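Long-range contacts in putative ribose operon repressor (Burkholderia thailandensis, PDB 3EGC), which probably acts as a DNA-binding transcriptional repressor of the LacI family, sensing a small ligand through a periplasmic-binding-protein-like domain: residues A[11-15]-A[56-60]; A[114-118]-A[147-153]; A[158-162]-A[185-189]; A[193-199]-A[220-226]; A[234-240]-A[268-274]. All coordinates share one frame; numbering follows the deposited sequence.

In the fold
The five contacts follow one another along the chain, each closing before the next opens. Contact 1 sits alone in one lobe, its centre about 41 Å from that of contact 3, on the opposite side of the chain's centre. Contacts 2 to 5 build the other lobe. Contacts 2 and 3 have centres about 14 Å apart and meet where Arg148 NH2 probably hydrogen-bonds Gln160 OE1. Contact 2 meets contact 5 through Ala116 and Phe271. Contacts 1, 4 and 5 reach one mixed sheet, in which strands 217-221 and 236-238 of contacts 4 and 5, centres about 10 Å apart, are neighbours. Contacts 1 and 4 both reach the second subunit. This is consistent with a two-lobed ligand-sensing domain.

Contact 1 of 5, residues A[11-15]-A[56-60]; sequences VGLIV and AVGQF
Ile14 and Phe60 carry most of this contact, sliding past each other in opposite directions between strand 11-15 and helix 56-60. The touching branch of Ile14 is its ethyl arm: CG1 stands 3.6 Å from Phe60 CE2, and CD1 reaches on to Ala56 CB, also at 3.6 Å. Because CG1 lies beside the backbone N and opposite the carbonyl carbon (chi1 -65°), with CD1 stretched out beyond it (chi2 175°), the arm runs straight out to the helix. There Ile14 CD1 also meets Val57 CG2 at 3.7 Å, so three helix residues meet the one ethyl arm. The Phe60 ring comes back the other way and reaches the strand with its CD2-CE2 side. Gly12 CA lies 3.7 Å from Phe60 CD2, so the ring comes close against the backbone itself. Leu13 O sits at the ring edge, in plane, 3.7 Å from Phe60 CE2. No hydrogen bond crosses; the contact is buried and apolar. Leu68 of strand 67-70 and Leu42 of strand 40-45 also touch Phe60, which therefore spans neighbouring strands, while Ala56 also packs on Arg35 of the second subunit. Strand and helix run nearly antiparallel, 170° between their directions, as expected where a helix covers a parallel sheet in the alternating alpha/beta fold of periplasmic-binding-protein-like domains.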
# COMPACT_ATOMS: atom_id res chain seq x y z
N VAL A 11 19.14 -2.78 11.13
CA VAL A 11 19.43 -2.72 9.72
C VAL A 11 18.64 -1.54 9.18
O VAL A 11 17.60 -1.24 9.69
CB VAL A 11 19.00 -4.06 9.11
CG1 VAL A 11 18.51 -3.92 7.71
CG2 VAL A 11 20.09 -5.06 9.25
N GLY A 12 19.13 -0.91 8.13
CA GLY A 12 18.48 0.27 7.55
C GLY A 12 17.66 -0.16 6.35
O GLY A 12 18.19 -0.88 5.51
N LEU A 13 16.37 0.20 6.29
CA LEU A 13 15.55 -0.08 5.11
C LEU A 13 15.19 1.25 4.47
O LEU A 13 14.64 2.14 5.13
CB LEU A 13 14.29 -0.85 5.43
CG LEU A 13 13.25 -0.97 4.32
CD1 LEU A 13 13.79 -1.71 3.06
CD2 LEU A 13 11.94 -1.65 4.79
N ILE A 14 15.63 1.42 3.25
CA ILE A 14 15.43 2.68 2.57
C ILE A 14 14.64 2.35 1.34
O ILE A 14 15.05 1.56 0.55
CB ILE A 14 16.77 3.38 2.19
CG1 ILE A 14 17.52 3.78 3.47
CG2 ILE A 14 16.51 4.60 1.23
CD1 ILE A 14 18.95 4.38 3.26
N VAL A 15 13.49 2.96 1.20
CA VAL A 15 12.56 2.60 0.18
C VAL A 15 12.23 3.82 -0.67
O VAL A 15 11.99 4.90 -0.14
CB VAL A 15 11.33 1.98 0.89
CG1 VAL A 15 10.03 2.31 0.20
CG2 VAL A 15 11.54 0.46 1.07
N ALA A 56 19.49 9.66 3.70
CA ALA A 56 19.13 8.53 4.53
C ALA A 56 20.34 7.61 4.73
O ALA A 56 20.61 7.17 5.87
CB ALA A 56 17.96 7.81 3.99
N VAL A 57 21.07 7.34 3.64
CA VAL A 57 22.16 6.36 3.69
C VAL A 57 23.18 6.85 4.74
O VAL A 57 23.56 6.11 5.62
CB VAL A 57 22.87 6.16 2.31
CG1 VAL A 57 24.24 5.41 2.49
CG2 VAL A 57 21.99 5.36 1.32
N GLY A 58 23.58 8.12 4.63
CA GLY A 58 24.51 8.76 5.57
C GLY A 58 23.96 8.80 7.00
O GLY A 58 24.66 8.49 7.94
N GLN A 59 22.69 9.09 7.13
CA GLN A 59 22.04 9.09 8.42
C GLN A 59 22.09 7.70 9.06
O GLN A 59 22.46 7.57 10.25
CB GLN A 59 20.62 9.56 8.23
CG GLN A 59 19.77 9.54 9.45
CD GLN A 59 18.38 9.94 9.12
OE1 GLN A 59 18.16 11.02 8.57
NE2 GLN A 59 17.41 9.05 9.42
N PHE A 60 21.78 6.68 8.26
CA PHE A 60 21.76 5.29 8.73
C PHE A 60 23.19 4.75 9.04
O PHE A 60 23.48 4.00 10.04
CB PHE A 60 20.95 4.38 7.71
CG PHE A 60 19.42 4.55 7.80
CD1 PHE A 60 18.84 5.38 8.78
CD2 PHE A 60 18.59 3.88 6.95
CE1 PHE A 60 17.47 5.52 8.87
CE2 PHE A 60 17.18 3.98 7.06
CZ PHE A 60 16.62 4.81 8.01

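Contact 2 of 5, residues A[114-118]-A[147-153]; sequences RTAVE and FRAAMSA
Helices 109-122 and 138-153 of the alpha/beta, periplasmic-binding-protein-like fold pack against each other on its sheet, their segments 114-118 and 147-153 crossing at -44° with axes 8.1 Å apart. The small Ala150 lets them come close: its CB fits between Arg114, Val117 and Glu118, and lies 3.6 Å from Val117 CG1. Val117 divides its two methyls between partners. Val117 CG1, anti to the backbone N (chi1 166°), takes Ala150 and approaches Met151 SD at 4.1 Å, whereas Val117 CG2 meets the edge of the Phe147 ring, in its plane, 3.7 Å from Phe147 CD1. One face of that ring is occupied by Met151 CG from the next turn of its own helix, and Leu191 of strand 189-192 touches both Val117 and Phe147, tying the pair to the sheet. Toward solvent the Arg114 chain lies extended alongside the second helix, with its CG 3.8 Å from Ala150 CB. Its guanidinium has Ala149 O over one face, offset toward the rim, and makes a long salt bridge from NE to Glu118 OE2 within its own helix. At the far end of the side chain, Arg114 NH2 lies 3.7 Å from Ala153 CB.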
# COMPACT_ATOMS: atom_id res chain seq x y z
N ARG A 114 7.16 -11.27 -21.31
CA ARG A 114 7.02 -12.07 -22.48
C ARG A 114 5.75 -12.99 -22.33
O ARG A 114 4.96 -13.15 -23.29
CB ARG A 114 8.27 -12.94 -22.67
CG ARG A 114 8.31 -13.65 -23.98
CD ARG A 114 9.58 -14.48 -24.15
NE ARG A 114 9.47 -15.28 -25.36
CZ ARG A 114 10.46 -15.83 -26.04
NH1 ARG A 114 11.71 -15.69 -25.64
NH2 ARG A 114 10.19 -16.52 -27.14
N THR A 115 5.58 -13.54 -21.13
CA THR A 115 4.45 -14.42 -20.88
C THR A 115 3.14 -13.63 -20.99
O THR A 115 2.21 -14.09 -21.63
CB THR A 115 4.52 -15.10 -19.50
OG1 THR A 115 5.70 -15.90 -19.41
CG2 THR A 115 3.28 -16.03 -19.24
N ALA A 116 3.09 -12.41 -20.42
CA ALA A 116 1.87 -11.63 -20.48
C ALA A 116 1.54 -11.19 -21.90
O ALA A 116 0.39 -11.20 -22.34
CB ALA A 116 1.95 -10.48 -19.55
N VAL A 117 2.56 -10.78 -22.63
CA VAL A 117 2.32 -10.38 -24.03
C VAL A 117 1.94 -11.56 -24.93
O VAL A 117 1.17 -11.40 -25.86
CB VAL A 117 3.50 -9.59 -24.57
CG1 VAL A 117 3.44 -9.44 -26.12
CG2 VAL A 117 3.59 -8.22 -23.83
N GLU A 118 2.49 -12.74 -24.65
CA GLU A 118 2.19 -13.94 -25.44
C GLU A 118 0.76 -14.37 -25.25
O GLU A 118 0.13 -14.93 -26.17
CB GLU A 118 3.09 -15.09 -25.04
CG GLU A 118 4.54 -14.87 -25.39
CD GLU A 118 5.38 -16.12 -25.17
OE1 GLU A 118 5.30 -16.70 -24.08
OE2 GLU A 118 6.13 -16.52 -26.10
N PHE A 147 8.58 -7.73 -23.78
CA PHE A 147 7.61 -7.37 -24.78
C PHE A 147 8.15 -7.59 -26.20
O PHE A 147 7.53 -8.28 -27.02
CB PHE A 147 7.14 -5.97 -24.54
CG PHE A 147 6.45 -5.35 -25.73
CD1 PHE A 147 5.11 -5.65 -25.99
CD2 PHE A 147 7.12 -4.45 -26.55
CE1 PHE A 147 4.44 -5.08 -27.01
CE2 PHE A 147 6.45 -3.88 -27.62
CZ PHE A 147 5.09 -4.18 -27.84
N ARG A 148 9.34 -7.09 -26.46
CA ARG A 148 9.90 -7.16 -27.80
C ARG A 148 10.20 -8.60 -28.19
O ARG A 148 10.06 -8.98 -29.37
CB ARG A 148 11.17 -6.32 -27.94
CG ARG A 148 10.97 -4.81 -27.86
CD ARG A 148 12.32 -4.11 -28.23
NE ARG A 148 12.30 -2.67 -27.99
CZ ARG A 148 11.88 -1.77 -28.87
NH1 ARG A 148 11.41 -2.17 -30.08
NH2 ARG A 148 11.88 -0.49 -28.53
N ALA A 149 10.61 -9.40 -27.20
CA ALA A 149 10.98 -10.76 -27.48
C ALA A 149 9.73 -11.56 -27.84
O ALA A 149 9.79 -12.45 -28.68
CB ALA A 149 11.72 -11.39 -26.30
N ALA A 150 8.61 -11.26 -27.19
CA ALA A 150 7.35 -11.95 -27.48
C ALA A 150 6.85 -11.58 -28.88
O ALA A 150 6.44 -12.40 -29.65
CB ALA A 150 6.25 -11.59 -26.43
N MET A 151 6.87 -10.30 -29.18
CA MET A 151 6.47 -9.80 -30.48
C MET A 151 7.33 -10.41 -31.57
O MET A 151 6.82 -10.90 -32.58
CB MET A 151 6.52 -8.25 -30.48
CG MET A 151 5.40 -7.64 -29.55
SD MET A 151 3.64 -8.05 -30.00
CE MET A 151 3.36 -6.77 -31.22
N SER A 152 8.62 -10.42 -31.33
CA SER A 152 9.59 -10.90 -32.29
C SER A 152 9.28 -12.35 -32.62
O SER A 152 9.19 -12.75 -33.80
CB SER A 152 11.01 -10.80 -31.69
OG SER A 152 11.96 -10.42 -32.66
N ALA A 153 9.10 -13.14 -31.56
CA ALA A 153 8.97 -14.57 -31.71
C ALA A 153 7.73 -14.95 -32.49
O ALA A 153 7.66 -16.03 -33.11
CB ALA A 153 8.96 -15.25 -30.37

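Contact 3 of 5, residues A[158-162]-A[185-189]; sequences VRQEW and DRPTA
Pro187 CG lies over one face of the Trp162 indole and Arg159 CB over the other, 3.7 Å above the ring centre, so the ring is sandwiched. At the edge of the Arg159 guanidinium, in its plane, lie Trp162 NE1 and Asp185 OD1, while the bonded Asp185 OD2 comes in obliquely. Pro187 passes the indole in the opposite direction, its CD 3.8 Å from Trp162 CD1. Trp162 NE1 gives a hydrogen bond of 2.9 Å to Asp185 O. This bond is bent: the N-H...O angle is 132°, and the oxygen is tilted from the ring plane while the donor stands above the carbonyl plane. The salt bridge runs from Arg159 NH1 to Asp185 OD2 at 2.8 Å, the two planes 42° apart. The contact joins the turns leading into strands 163-164 and 189-192. Asp185 is thus held twice, by its backbone oxygen and its carboxylate; the exposed ion pair is probably weakened by solvent, whereas the buried indole adds both a polar bond and an apolar surface.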
# COMPACT_ATOMS: atom_id res chain seq x y z
N VAL A 158 6.71 -4.16 -34.38
CA VAL A 158 6.35 -3.21 -33.35
C VAL A 158 6.69 -1.80 -33.76
O VAL A 158 7.83 -1.50 -34.00
CB VAL A 158 7.02 -3.52 -31.99
CG1 VAL A 158 8.37 -4.04 -32.19
CG2 VAL A 158 7.07 -2.29 -31.11
N ARG A 159 5.69 -0.94 -33.82
CA ARG A 159 5.93 0.48 -34.07
C ARG A 159 6.39 1.15 -32.79
O ARG A 159 5.71 1.02 -31.76
CB ARG A 159 4.67 1.18 -34.56
CG ARG A 159 4.43 1.06 -36.06
CD ARG A 159 3.34 0.09 -36.37
NE ARG A 159 2.14 0.74 -36.91
CZ ARG A 159 1.96 1.01 -38.20
NH1 ARG A 159 0.83 1.55 -38.64
NH2 ARG A 159 2.92 0.74 -39.08
N GLN A 160 7.51 1.87 -32.87
CA GLN A 160 8.02 2.67 -31.77
C GLN A 160 6.97 3.53 -31.15
O GLN A 160 7.01 3.70 -29.94
CB GLN A 160 9.18 3.59 -32.19
CG GLN A 160 10.57 3.17 -31.74
CD GLN A 160 10.71 2.94 -30.23
OE1 GLN A 160 11.35 1.99 -29.81
NE2 GLN A 160 10.08 3.79 -29.42
N GLU A 161 6.07 4.09 -31.96
CA GLU A 161 5.01 4.97 -31.46
C GLU A 161 3.95 4.22 -30.58
O GLU A 161 3.01 4.84 -30.02
CB GLU A 161 4.35 5.73 -32.59
CG GLU A 161 3.71 4.84 -33.67
CD GLU A 161 4.63 4.56 -34.85
OE1 GLU A 161 4.04 4.33 -35.93
OE2 GLU A 161 5.87 4.56 -34.72
N TRP A 162 4.11 2.90 -30.47
CA TRP A 162 3.28 2.08 -29.60
C TRP A 162 3.91 2.00 -28.17
O TRP A 162 3.29 1.50 -27.22
CB TRP A 162 3.10 0.66 -30.18
CG TRP A 162 2.29 0.59 -31.45
CD1 TRP A 162 1.49 1.56 -31.97
CD2 TRP A 162 2.16 -0.56 -32.33
NE1 TRP A 162 0.90 1.11 -33.13
CE2 TRP A 162 1.30 -0.19 -33.37
CE3 TRP A 162 2.71 -1.86 -32.33
CZ2 TRP A 162 0.95 -1.07 -34.40
CZ3 TRP A 162 2.40 -2.73 -33.35
CH2 TRP A 162 1.52 -2.33 -34.39
N ASP A 185 -2.47 4.00 -36.31
CA ASP A 185 -2.78 2.58 -36.05
C ASP A 185 -2.63 2.23 -34.56
O ASP A 185 -1.82 1.39 -34.21
CB ASP A 185 -1.90 1.65 -36.91
CG ASP A 185 -2.20 1.77 -38.41
OD1 ASP A 185 -2.81 2.78 -38.84
OD2 ASP A 185 -1.82 0.84 -39.18
N ARG A 186 -3.43 2.85 -33.69
CA ARG A 186 -3.32 2.55 -32.27
C ARG A 186 -3.44 1.06 -31.97
O ARG A 186 -4.13 0.34 -32.69
CB ARG A 186 -4.33 3.33 -31.43
CG ARG A 186 -5.77 2.88 -31.56
CD ARG A 186 -6.55 3.12 -30.26
NE ARG A 186 -7.96 2.74 -30.38
CZ ARG A 186 -8.43 1.51 -30.25
NH1 ARG A 186 -7.63 0.51 -29.98
NH2 ARG A 186 -9.72 1.29 -30.39
N PRO A 187 -2.74 0.60 -30.91
CA PRO A 187 -2.81 -0.78 -30.42
C PRO A 187 -4.21 -1.11 -29.89
O PRO A 187 -4.99 -0.21 -29.56
CB PRO A 187 -1.77 -0.85 -29.28
CG PRO A 187 -1.16 0.52 -29.13
CD PRO A 187 -1.80 1.46 -30.14
N THR A 188 -4.50 -2.42 -29.84
CA THR A 188 -5.75 -2.93 -29.27
C THR A 188 -5.42 -3.50 -27.90
O THR A 188 -6.30 -3.84 -27.14
CB THR A 188 -6.35 -4.05 -30.18
OG1 THR A 188 -5.33 -4.97 -30.56
CG2 THR A 188 -6.91 -3.43 -31.50
N ALA A 189 -4.14 -3.63 -27.61
CA ALA A 189 -3.72 -4.10 -26.31
C ALA A 189 -2.42 -3.38 -25.86
O ALA A 189 -1.65 -2.86 -26.68
CB ALA A 189 -3.54 -5.57 -26.33

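Contact 4 of 5, residues A[193-199]-A[220-226]; sequences SSHRITE and SFDNLPW
Ser220 OG meets Thr198 OG1 in a hydrogen bond modelled at 2.5 Å, so short that the exact length is doubtful; either could be the donor. Thr198 OG1 also bonds Thr192. Phe221 follows, with its CB 3.5 Å from Ser193 O, while its ring makes a cation-pi contact with Arg143. At the start of the helix, Asp222 OD2 accepts a hydrogen bond from His195 N through its anti lone pair, at 3.0 Å and 161°. Asp222 OD2 also lies in plane at the His195 ring edge, 3.2 Å from His195 CD2. Gln239 NE2 is hydrogen-bonded to Asp222 OD1, and His195 NE2 to Asn20 OD1. Leu224 CD2 makes an off-centre CH-pi contact with the His195 ring, 4.3 Å from its centroid. Last, Trp226 CH2 touches Thr198 CG2 at 4.0 Å, and its ring stacks on Trp226 of the second subunit. The arrangement, with Ser194 as N-cap, belongs to the beta-alpha-beta unit of strand 189-192, helix 195-208 and strand 217-221.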
# COMPACT_ATOMS: atom_id res chain seq x y z
N SER A 193 3.66 -1.66 -17.20
CA SER A 193 4.72 -2.17 -16.39
C SER A 193 4.52 -2.15 -14.84
O SER A 193 5.34 -2.66 -14.16
CB SER A 193 6.03 -1.49 -16.78
OG SER A 193 6.01 -0.14 -16.45
N SER A 194 3.43 -1.59 -14.33
CA SER A 194 3.08 -1.73 -12.91
C SER A 194 1.65 -1.28 -12.72
O SER A 194 1.04 -0.72 -13.64
CB SER A 194 4.00 -0.89 -12.02
OG SER A 194 3.82 0.49 -12.28
N HIS A 195 1.11 -1.51 -11.51
CA HIS A 195 -0.27 -1.15 -11.15
C HIS A 195 -0.50 0.34 -11.24
O HIS A 195 -1.57 0.77 -11.63
CB HIS A 195 -0.67 -1.68 -9.77
CG HIS A 195 0.04 -1.03 -8.62
ND1 HIS A 195 -0.57 -0.13 -7.79
CD2 HIS A 195 1.30 -1.20 -8.13
CE1 HIS A 195 0.28 0.25 -6.84
NE2 HIS A 195 1.43 -0.38 -7.03
N ARG A 196 0.53 1.12 -10.91
CA ARG A 196 0.39 2.57 -10.93
C ARG A 196 0.32 3.13 -12.36
O ARG A 196 -0.43 4.04 -12.63
CB ARG A 196 1.48 3.23 -10.11
CG ARG A 196 1.16 4.70 -9.83
CD ARG A 196 1.43 5.10 -8.36
NE ARG A 196 0.68 4.29 -7.41
CZ ARG A 196 0.95 4.23 -6.11
NH1 ARG A 196 0.22 3.47 -5.34
NH2 ARG A 196 1.92 4.97 -5.57
N ILE A 197 1.07 2.49 -13.26
CA ILE A 197 0.95 2.76 -14.69
C ILE A 197 -0.37 2.27 -15.25
O ILE A 197 -0.99 2.95 -16.08
CB ILE A 197 2.19 2.21 -15.46
CG1 ILE A 197 3.42 3.06 -15.09
CG2 ILE A 197 1.99 2.21 -16.99
CD1 ILE A 197 4.67 2.35 -15.40
N THR A 198 -0.81 1.10 -14.78
CA THR A 198 -2.13 0.60 -15.16
C THR A 198 -3.25 1.60 -14.79
O THR A 198 -4.18 1.80 -15.55
CB THR A 198 -2.45 -0.79 -14.59
OG1 THR A 198 -1.43 -1.71 -14.99
CG2 THR A 198 -3.78 -1.26 -15.14
N GLU A 199 -3.12 2.25 -13.62
CA GLU A 199 -4.06 3.35 -13.28
C GLU A 199 -4.04 4.45 -14.36
O GLU A 199 -5.06 4.83 -14.89
CB GLU A 199 -3.72 3.94 -11.89
CG GLU A 199 -3.69 2.88 -10.74
CD GLU A 199 -3.35 3.48 -9.43
OE1 GLU A 199 -2.64 4.53 -9.42
OE2 GLU A 199 -3.80 2.92 -8.40
N SER A 220 -0.85 -6.38 -16.96
CA SER A 220 -0.14 -5.54 -16.05
C SER A 220 0.78 -6.37 -15.15
O SER A 220 0.49 -7.54 -14.91
CB SER A 220 -1.14 -4.78 -15.17
OG SER A 220 -0.49 -3.89 -14.27
N PHE A 221 1.87 -5.77 -14.66
CA PHE A 221 2.57 -6.30 -13.49
C PHE A 221 1.86 -5.87 -12.18
O PHE A 221 1.18 -4.86 -12.15
CB PHE A 221 4.03 -5.82 -13.40
CG PHE A 221 4.99 -6.61 -14.28
CD1 PHE A 221 6.03 -7.31 -13.70
CD2 PHE A 221 4.90 -6.58 -15.68
CE1 PHE A 221 6.95 -8.00 -14.47
CE2 PHE A 221 5.81 -7.27 -16.48
CZ PHE A 221 6.84 -7.99 -15.89
N ASP A 222 2.06 -6.66 -11.12
CA ASP A 222 1.42 -6.41 -9.83
C ASP A 222 -0.00 -6.95 -9.78
O ASP A 222 -0.86 -6.60 -10.61
CB ASP A 222 1.46 -4.93 -9.49
CG ASP A 222 2.85 -4.39 -9.46
OD1 ASP A 222 3.78 -5.16 -9.01
OD2 ASP A 222 3.02 -3.24 -9.92
N ASN A 223 -0.27 -7.74 -8.76
CA ASN A 223 -1.55 -8.41 -8.63
C ASN A 223 -2.38 -7.71 -7.56
O ASN A 223 -2.26 -8.03 -6.38
CB ASN A 223 -1.32 -9.89 -8.23
CG ASN A 223 -2.59 -10.67 -8.16
OD1 ASN A 223 -3.66 -10.15 -8.50
ND2 ASN A 223 -2.47 -11.95 -7.81
N LEU A 224 -3.20 -6.76 -7.98
CA LEU A 224 -4.06 -6.04 -7.09
C LEU A 224 -5.49 -6.57 -7.23
O LEU A 224 -5.96 -6.75 -8.34
CB LEU A 224 -3.99 -4.55 -7.48
CG LEU A 224 -2.81 -3.58 -7.13
CD1 LEU A 224 -3.01 -2.95 -5.78
CD2 LEU A 224 -1.42 -4.27 -7.15
N PRO A 225 -6.19 -6.81 -6.12
CA PRO A 225 -7.59 -7.28 -6.13
C PRO A 225 -8.51 -6.51 -7.09
O PRO A 225 -9.24 -7.13 -7.82
CB PRO A 225 -8.05 -7.11 -4.65
CG PRO A 225 -6.66 -7.38 -3.85
CD PRO A 225 -5.64 -6.64 -4.75
N TRP A 226 -8.44 -5.19 -7.15
CA TRP A 226 -9.30 -4.46 -8.07
C TRP A 226 -9.19 -4.90 -9.53
O TRP A 226 -10.14 -4.85 -10.24
CB TRP A 226 -9.17 -2.95 -7.89
CG TRP A 226 -7.88 -2.36 -8.36
CD1 TRP A 226 -6.78 -2.06 -7.58
CD2 TRP A 226 -7.52 -2.00 -9.72
NE1 TRP A 226 -5.79 -1.55 -8.37
CE2 TRP A 226 -6.21 -1.48 -9.67
CE3 TRP A 226 -8.23 -1.99 -10.93
CZ2 TRP A 226 -5.56 -0.99 -10.79
CZ3 TRP A 226 -7.59 -1.50 -12.06
CH2 TRP A 226 -6.25 -1.03 -11.99

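Contact 5 of 5, residues A[234-240]-A[268-274]; sequences LPVVEQP and QTRFVTH
Phe271 reaches across to Pro235, its CZ 3.9 Å from the proline CB, within the antiparallel pairing of strands 236-238 and 270-272 in the mixed sheet. The ring extends that way because its CG is anti to the backbone N (chi1 -169°), and Tyr119 of helix 109-122 meets it edge-to-face. Val236 and Val272 form a hydrogen-bonded pair, joined by Val236 N to Val272 O at 2.9 Å and by the reciprocal bond from Val272 N to Val236 O. Val237 and Phe271 make the non-hydrogen-bonded pair between, and Glu238 with Arg270 is again a hydrogen-bonded one. On the face bearing Val236, Glu238, Arg270 and Val272, the charged ends meet in a salt bridge: Arg270 NH1 faces both carboxylate oxygens, Glu238 OE1 at 2.8 Å and Glu238 OE2 at 2.9 Å. OE1 comes in at the guanidinium edge, in plane, although the carboxylate itself is turned 73° from the guanidinium. Glu238 OE2 also has Asn223 ND2 as hydrogen-bond partner. Val272 CG2 sits over the centre of one guanidinium face, which probably restricts its rotation. Toward the other end of the pairing, Val237 CG2 packs 3.7 Å from Thr269 CB, and Pro240 CG lies 3.3 Å from Gln268 O. At the chain's modelled end the His274 ring has Val272 CG1 over one face, and its CE1 lies 3.3 Å from Val236 CG2.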
# COMPACT_ATOMS: atom_id res chain seq x y z
N LEU A 234 -8.40 -8.15 -15.40
CA LEU A 234 -7.15 -7.72 -15.96
C LEU A 234 -6.03 -8.71 -15.62
O LEU A 234 -5.66 -8.85 -14.46
CB LEU A 234 -6.83 -6.33 -15.44
CG LEU A 234 -5.99 -5.45 -16.36
CD1 LEU A 234 -6.37 -4.05 -16.01
CD2 LEU A 234 -4.52 -5.72 -16.13
N PRO A 235 -5.50 -9.42 -16.64
CA PRO A 235 -4.44 -10.38 -16.31
C PRO A 235 -3.15 -9.73 -15.82
O PRO A 235 -2.75 -8.69 -16.31
CB PRO A 235 -4.24 -11.15 -17.62
CG PRO A 235 -5.45 -10.70 -18.55
CD PRO A 235 -5.76 -9.34 -18.08
N VAL A 236 -2.52 -10.35 -14.83
CA VAL A 236 -1.43 -9.72 -14.14
C VAL A 236 -0.26 -10.61 -13.98
O VAL A 236 -0.41 -11.78 -13.77
CB VAL A 236 -1.79 -9.30 -12.70
CG1 VAL A 236 -1.51 -7.82 -12.54
CG2 VAL A 236 -3.20 -9.62 -12.41
N VAL A 237 0.93 -10.03 -14.05
CA VAL A 237 2.09 -10.75 -13.59
C VAL A 237 2.33 -10.42 -12.12
O VAL A 237 2.72 -9.30 -11.75
CB VAL A 237 3.33 -10.61 -14.54
CG1 VAL A 237 3.34 -9.34 -15.28
CG2 VAL A 237 4.67 -10.87 -13.77
N GLU A 238 2.04 -11.40 -11.28
CA GLU A 238 2.23 -11.25 -9.87
C GLU A 238 3.69 -11.31 -9.52
O GLU A 238 4.40 -12.21 -9.96
CB GLU A 238 1.45 -12.32 -9.09
CG GLU A 238 1.62 -12.25 -7.58
CD GLU A 238 0.90 -13.36 -6.90
OE1 GLU A 238 1.56 -14.35 -6.46
OE2 GLU A 238 -0.36 -13.25 -6.81
N GLN A 239 4.14 -10.34 -8.72
CA GLN A 239 5.50 -10.34 -8.21
C GLN A 239 5.49 -10.93 -6.81
O GLN A 239 4.53 -10.66 -6.08
CB GLN A 239 6.07 -8.93 -8.21
CG GLN A 239 6.28 -8.40 -9.58
CD GLN A 239 7.16 -7.14 -9.58
OE1 GLN A 239 8.39 -7.23 -9.58
NE2 GLN A 239 6.52 -5.97 -9.52
N PRO A 240 6.54 -11.70 -6.43
CA PRO A 240 6.65 -12.24 -5.06
C PRO A 240 7.17 -11.16 -4.06
O PRO A 240 8.24 -11.29 -3.45
CB PRO A 240 7.68 -13.37 -5.23
CG PRO A 240 8.62 -12.83 -6.30
CD PRO A 240 7.77 -11.92 -7.20
N GLN A 268 10.95 -15.92 -9.01
CA GLN A 268 9.85 -16.31 -9.86
C GLN A 268 8.58 -15.44 -9.67
O GLN A 268 8.12 -15.15 -8.54
CB GLN A 268 9.54 -17.80 -9.60
CG GLN A 268 8.07 -18.31 -9.81
CD GLN A 268 7.88 -19.76 -9.24
OE1 GLN A 268 7.63 -19.97 -8.05
NE2 GLN A 268 8.03 -20.74 -10.08
N THR A 269 8.05 -15.01 -10.79
CA THR A 269 6.81 -14.33 -10.88
C THR A 269 5.78 -15.33 -11.46
O THR A 269 6.12 -16.35 -12.08
CB THR A 269 6.92 -13.15 -11.87
OG1 THR A 269 7.15 -13.63 -13.20
CG2 THR A 269 8.05 -12.30 -11.51
N ARG A 270 4.52 -15.03 -11.28
CA ARG A 270 3.55 -15.90 -11.82
C ARG A 270 2.46 -15.13 -12.55
O ARG A 270 2.02 -14.07 -12.13
CB ARG A 270 3.00 -16.86 -10.76
CG ARG A 270 1.66 -16.54 -10.28
CD ARG A 270 1.28 -17.45 -9.15
NE ARG A 270 -0.14 -17.62 -9.09
CZ ARG A 270 -0.94 -16.95 -8.27
NH1 ARG A 270 -0.46 -16.05 -7.44
NH2 ARG A 270 -2.24 -17.18 -8.30
N PHE A 271 2.04 -15.69 -13.67
CA PHE A 271 1.02 -15.07 -14.50
C PHE A 271 -0.37 -15.47 -13.99
O PHE A 271 -0.66 -16.65 -13.80
CB PHE A 271 1.20 -15.48 -15.96
CG PHE A 271 0.38 -14.68 -16.91
CD1 PHE A 271 -0.42 -15.32 -17.85
CD2 PHE A 271 0.39 -13.30 -16.88
CE1 PHE A 271 -1.21 -14.58 -18.73
CE2 PHE A 271 -0.34 -12.57 -17.77
CZ PHE A 271 -1.17 -13.21 -18.71
N VAL A 272 -1.21 -14.47 -13.73
CA VAL A 272 -2.54 -14.75 -13.19
C VAL A 272 -3.56 -14.21 -14.17
O VAL A 272 -3.59 -13.00 -14.43
CB VAL A 272 -2.72 -14.06 -11.82
CG1 VAL A 272 -4.13 -14.29 -11.22
CG2 VAL A 272 -1.58 -14.50 -10.85
N THR A 273 -4.39 -15.09 -14.70
CA THR A 273 -5.42 -14.68 -15.67
C THR A 273 -6.77 -14.49 -14.99
O THR A 273 -7.63 -13.83 -15.55
CB THR A 273 -5.56 -15.70 -16.86
OG1 THR A 273 -5.96 -16.99 -16.35
CG2 THR A 273 -4.23 -15.87 -17.55
N HIS A 274 -6.97 -15.07 -13.81
CA HIS A 274 -8.25 -14.95 -13.11
C HIS A 274 -9.42 -15.73 -13.73
O HIS A 274 -9.26 -16.77 -14.37
CB HIS A 274 -8.69 -13.47 -13.00
CG HIS A 274 -7.69 -12.56 -12.38
ND1 HIS A 274 -7.06 -11.55 -13.07
CD2 HIS A 274 -7.19 -12.52 -11.12
CE1 HIS A 274 -6.21 -10.93 -12.26
NE2 HIS A 274 -6.26 -11.51 -11.08